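Local coordinates for tail protein, 43 kDa (Neisseria meningitidis MC58, PDB 3D37) that is of unproven function but probably forms part of the baseplate hub of a Mu-like phage tail, at the interface of chains A and B and the interface of chains A and C. Coordinates in Å, arbitrary orientation; residue numbers count along the deposited sequence, not the author numbering. Chains: chain A/B/C, Tail protein, 43 kDa.

Contact 1: the interface of chains A and B. Residues chain A 193-194, 306-307; chain B 6-7.
B:Tyr6 lies against the turn of A:Asp306 and A:Glu307, while B:Gly7 packs beside A:Arg193 and A:Thr194. B:Tyr6 is the first modelled residue of its chain, so this is an N-terminal segment laid on two loops of a neighbour.

The B:Tyr6 side chain can be followed outward. Its CB touches CG of A:Glu307, a methylene, at 3.3 Å. CG of the ring sits next to that same methylene. With CG anti to the carbonyl carbon (chi1 -78°), the ring runs along the A:Glu307 backbone towards A:Asp306. CD2 and CE2 lie near the A:Glu307 alpha carbon, CA, which sits over one ring face at 3.9 Å from the centroid and off towards the rim. CE1 meets the A:Asp306 CB at 3.7 Å. CZ and the phenol OH pass the A:Asp306 carbonyl. The B:Tyr6 OH is 3.6 Å from the A:Asp306 O, too far to count as a hydrogen bond. The side chains of B:Tyr6 and A:Glu307 run alongside each other, pointing opposite ways, with ring and carboxylate planes 47° apart.

The A:Glu307 carboxylate turns back to its own chain. Its OE2 forms a long salt bridge of 3.6 Å with A:Arg193 NH1, and its OE1 is at the guanidinium edge, in plane. This pairing probably helps to hold the arginine head where one face covers the peptide of B:Tyr6 and B:Gly7. The A:Arg193 NH2 is 3.5 Å from the B:Gly7 CA.

No direct polar bond crosses this patch. The contact is made by van der Waals packing and the CH-pi contact. The whole interface is two-fold symmetric, but the structure alone does not show whether it is the biological contact. At the far end, the methyl A:Thr194 CG2 rests 3.6 Å from B:Gly7 C.

Contact 2: the interface of chains A and C. Residues chain A 80, 82, 85; chain C 191, 305, 307-308.
The torsions of A:Lys82 and C:Trp191 bring ammonium and indole together. The A:Lys82 chain is bent at chi2 (-42°) and chi4, which carries its NZ over the indole. C:Trp191 has CG anti to its backbone N (chi1 168°) and offers both faces to chain A.

A:Lys82 NZ comes tip to tip onto one face, in a cation-pi contact with the six-membered ring. It is modelled too tight, so nothing rests on its length. A:Lys80 crosses the opposite face at a slant. Its CD methylene packs on the six-membered ring, with A:Lys80 CD 3.4 Å from C:Trp191 CE2. A:Lys80 NZ reaches over the five-membered ring of C:Trp191, 3.5 Å from the centroid. The indole is thus sandwiched between two lysine chains.

Beyond the indole, A:Lys80 meets C:Asp305 tip to tip in a salt bridge. NZ lies near both carboxylate oxygens, but the approach is overtight and its exact hydrogen-bond geometry is doubtful. C:His308 N binds C:Asp305 OD1 at 3.1 Å, from well above the carboxylate plane, which helps to fix the aspartate. C:Glu307 adds a second acid: C:Glu307 OE1 is 3.3 Å from A:Lys80 NZ, a weak bond. C:Glu307 OE1 also lies in plane at the A:Arg85 guanidinium edge, 3.7 Å from A:Arg85 NE, in a long salt bridge. A weak bond of 3.4 Å from C:Trp191 NE1 to C:Glu307 OE2 helps place this carboxylate, whose CD is in plane at the indole edge. The paired acids would be expected to support a charged lysine.

The structure alone does not show whether this interface forms outside the crystal. On chain A the site is the hairpin tip joining strands 66-81 and 84-93; on chain C it is the end of strand 187-191 and the turn between strands 300-305 and 310-324.

Contact 1: the interface of chains A and B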
loop_
_atom_site.group_PDB
_atom_site.type_symbol
_atom_site.label_atom_id
_atom_site.label_comp_id
_atom_site.label_asym_id
_atom_site.label_seq_id
_atom_site.Cartn_x
_atom_site.Cartn_y
_atom_site.Cartn_z
ATOM N N ARG A 193 23.925 -14.863 7.801
ATOM C CA ARG A 193 23.923 -13.561 7.122
ATOM C C ARG A 193 25.196 -13.290 6.339
ATOM O O ARG A 193 25.295 -12.276 5.649
ATOM C CB ARG A 193 23.712 -12.447 8.137
ATOM C CG ARG A 193 22.260 -12.281 8.542
ATOM C CD ARG A 193 22.175 -11.801 9.985
ATOM N NE ARG A 193 22.887 -10.549 10.162
ATOM C CZ ARG A 193 23.314 -10.038 11.317
ATOM N NH1 ARG A 193 23.146 -10.667 12.475
ATOM N NH2 ARG A 193 23.934 -8.871 11.305
ATOM N N THR A 194 26.184 -14.176 6.453
ATOM C CA THR A 194 27.446 -14.041 5.712
ATOM C C THR A 194 27.844 -15.297 4.925
ATOM O O THR A 194 28.561 -15.201 3.927
ATOM C CB THR A 194 28.606 -13.633 6.655
ATOM O OG1 THR A 194 28.823 -14.653 7.651
ATOM C CG2 THR A 194 28.281 -12.296 7.311
ATOM N N ASP A 306 24.146 -20.775 13.818
ATOM C CA ASP A 306 25.211 -20.316 14.729
ATOM C C ASP A 306 24.833 -19.055 15.507
ATOM O O ASP A 306 25.086 -18.983 16.700
ATOM C CB ASP A 306 26.528 -20.107 13.973
ATOM C CG ASP A 306 27.254 -21.438 13.655
ATOM O OD1 ASP A 306 26.798 -22.512 14.053
ATOM O OD2 ASP A 306 28.314 -21.392 12.998
ATOM N N GLU A 307 24.220 -18.077 14.845
ATOM C CA GLU A 307 23.726 -16.854 15.529
ATOM C C GLU A 307 22.895 -17.199 16.759
ATOM O O GLU A 307 23.126 -16.667 17.833
ATOM C CB GLU A 307 22.856 -15.988 14.607
ATOM C CG GLU A 307 23.606 -15.070 13.737
ATOM C CD GLU A 307 22.731 -14.374 12.662
ATOM O OE1 GLU A 307 21.520 -14.118 12.893
ATOM O OE2 GLU A 307 23.291 -14.111 11.568
ATOM N N TYR B 6 28.474 -11.894 13.637
ATOM C CA TYR B 6 27.591 -12.764 12.778
ATOM C C TYR B 6 26.984 -12.076 11.523
ATOM O O TYR B 6 26.243 -12.721 10.729
ATOM C CB TYR B 6 26.481 -13.423 13.626
ATOM C CG TYR B 6 26.987 -14.624 14.427
ATOM C CD1 TYR B 6 27.620 -15.688 13.779
ATOM C CD2 TYR B 6 26.845 -14.685 15.825
ATOM C CE1 TYR B 6 28.123 -16.778 14.490
ATOM C CE2 TYR B 6 27.328 -15.789 16.554
ATOM C CZ TYR B 6 27.974 -16.831 15.873
ATOM O OH TYR B 6 28.474 -17.926 16.550
ATOM N N GLY B 7 27.271 -10.795 11.351
ATOM C CA GLY B 7 26.937 -10.111 10.110
ATOM C C GLY B 7 28.187 -9.496 9.496
ATOM O O GLY B 7 29.315 -9.826 9.880
#

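Contact 2: the interface of chains A and C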
loop_
_atom_site.group_PDB
_atom_site.type_symbol
_atom_site.label_atom_id
_atom_site.label_comp_id
_atom_site.label_asym_id
_atom_site.label_seq_id
_atom_site.Cartn_x
_atom_site.Cartn_y
_atom_site.Cartn_z
ATOM N N LYS A 80 -13.176 -12.339 -13.922
ATOM C CA LYS A 80 -12.853 -11.477 -15.057
ATOM C C LYS A 80 -13.164 -10.035 -14.667
ATOM O O LYS A 80 -14.273 -9.744 -14.178
ATOM C CB LYS A 80 -13.860 -11.728 -16.185
ATOM C CG LYS A 80 -13.465 -12.446 -17.428
ATOM C CD LYS A 80 -14.658 -12.455 -18.370
ATOM C CE LYS A 80 -14.734 -13.682 -19.222
ATOM N NZ LYS A 80 -15.767 -13.424 -20.217
ATOM N N LYS A 82 -11.796 -5.876 -16.512
ATOM C CA LYS A 82 -11.040 -5.366 -17.675
ATOM C C LYS A 82 -9.593 -5.376 -17.214
ATOM O O LYS A 82 -9.275 -4.918 -16.131
ATOM C CB LYS A 82 -11.500 -3.982 -18.175
ATOM C CG LYS A 82 -12.826 -3.965 -18.985
ATOM C CD LYS A 82 -13.015 -5.119 -20.020
ATOM C CE LYS A 82 -14.411 -5.036 -20.655
ATOM N NZ LYS A 82 -15.352 -5.919 -19.935
ATOM N N ARG A 85 -8.076 -11.915 -15.863
ATOM C CA ARG A 85 -8.901 -13.113 -15.788
ATOM C C ARG A 85 -8.128 -14.018 -14.859
ATOM O O ARG A 85 -6.881 -14.134 -14.977
ATOM C CB ARG A 85 -9.108 -13.817 -17.137
ATOM C CG ARG A 85 -9.734 -12.914 -18.225
ATOM C CD ARG A 85 -9.538 -13.379 -19.707
ATOM N NE ARG A 85 -10.646 -14.209 -20.195
ATOM C CZ ARG A 85 -10.794 -15.508 -19.898
ATOM N NH1 ARG A 85 -11.842 -16.187 -20.378
ATOM N NH2 ARG A 85 -9.903 -16.147 -19.135
ATOM N N TRP C 191 -20.842 -9.209 -21.595
ATOM C CA TRP C 191 -19.429 -9.008 -21.340
ATOM C C TRP C 191 -18.708 -8.973 -22.660
ATOM O O TRP C 191 -18.882 -9.869 -23.482
ATOM C CB TRP C 191 -18.830 -10.156 -20.534
ATOM C CG TRP C 191 -17.365 -10.085 -20.530
ATOM C CD1 TRP C 191 -16.513 -10.632 -21.444
ATOM C CD2 TRP C 191 -16.557 -9.346 -19.614
ATOM N NE1 TRP C 191 -15.223 -10.281 -21.149
ATOM C CE2 TRP C 191 -15.219 -9.502 -20.021
ATOM C CE3 TRP C 191 -16.835 -8.554 -18.508
ATOM C CZ2 TRP C 191 -14.161 -8.921 -19.329
ATOM C CZ3 TRP C 191 -15.793 -7.991 -17.804
ATOM C CH2 TRP C 191 -14.472 -8.165 -18.218
ATOM N N ASP C 305 -22.001 -13.853 -22.492
ATOM C CA ASP C 305 -20.548 -13.734 -22.508
ATOM C C ASP C 305 -20.062 -14.648 -23.620
ATOM O O ASP C 305 -19.937 -15.847 -23.422
ATOM C CB ASP C 305 -19.976 -14.157 -21.157
ATOM C CG ASP C 305 -18.490 -13.964 -21.060
ATOM O OD1 ASP C 305 -17.820 -13.841 -22.112
ATOM O OD2 ASP C 305 -17.989 -13.866 -19.906
ATOM N N GLU C 307 -17.032 -14.782 -25.004
ATOM C CA GLU C 307 -15.727 -15.362 -24.592
ATOM C C GLU C 307 -15.911 -16.686 -23.859
ATOM O O GLU C 307 -15.271 -17.672 -24.189
ATOM C CB GLU C 307 -14.943 -14.422 -23.666
ATOM C CG GLU C 307 -14.147 -13.398 -24.360
ATOM C CD GLU C 307 -13.548 -12.326 -23.413
ATOM O OE1 GLU C 307 -13.234 -12.623 -22.230
ATOM O OE2 GLU C 307 -13.423 -11.167 -23.885
ATOM N N HIS C 308 -16.803 -16.699 -22.886
ATOM C CA HIS C 308 -17.047 -17.863 -22.026
ATOM C C HIS C 308 -18.076 -18.867 -22.606
ATOM O O HIS C 308 -18.277 -19.948 -22.075
ATOM C CB HIS C 308 -17.572 -17.333 -20.689
ATOM C CG HIS C 308 -17.268 -18.201 -19.505
ATOM N ND1 HIS C 308 -16.387 -17.813 -18.523
ATOM C CD2 HIS C 308 -17.741 -19.415 -19.130
ATOM C CE1 HIS C 308 -16.315 -18.755 -17.599
ATOM N NE2 HIS C 308 -17.132 -19.735 -17.937
#

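The centres of contact 1 and contact 2 are about 51 Å apart, so chain A meets chains B and C at separate places. Both use the same surface of the protein: Glu307 in the turn after strand 300-305, with residues at or just after the end of strand 187-191. Chain A supplies that surface in contact 1, whereas chain C supplies it in contact 2. The turn therefore meets an N-terminal segment in one case and a hairpin tip in the other. Contact 1 belongs to a two-fold interface; contact 2 lies in one that is not an exact two-fold. The structure alone does not show whether the six-chain assembly is the biological one.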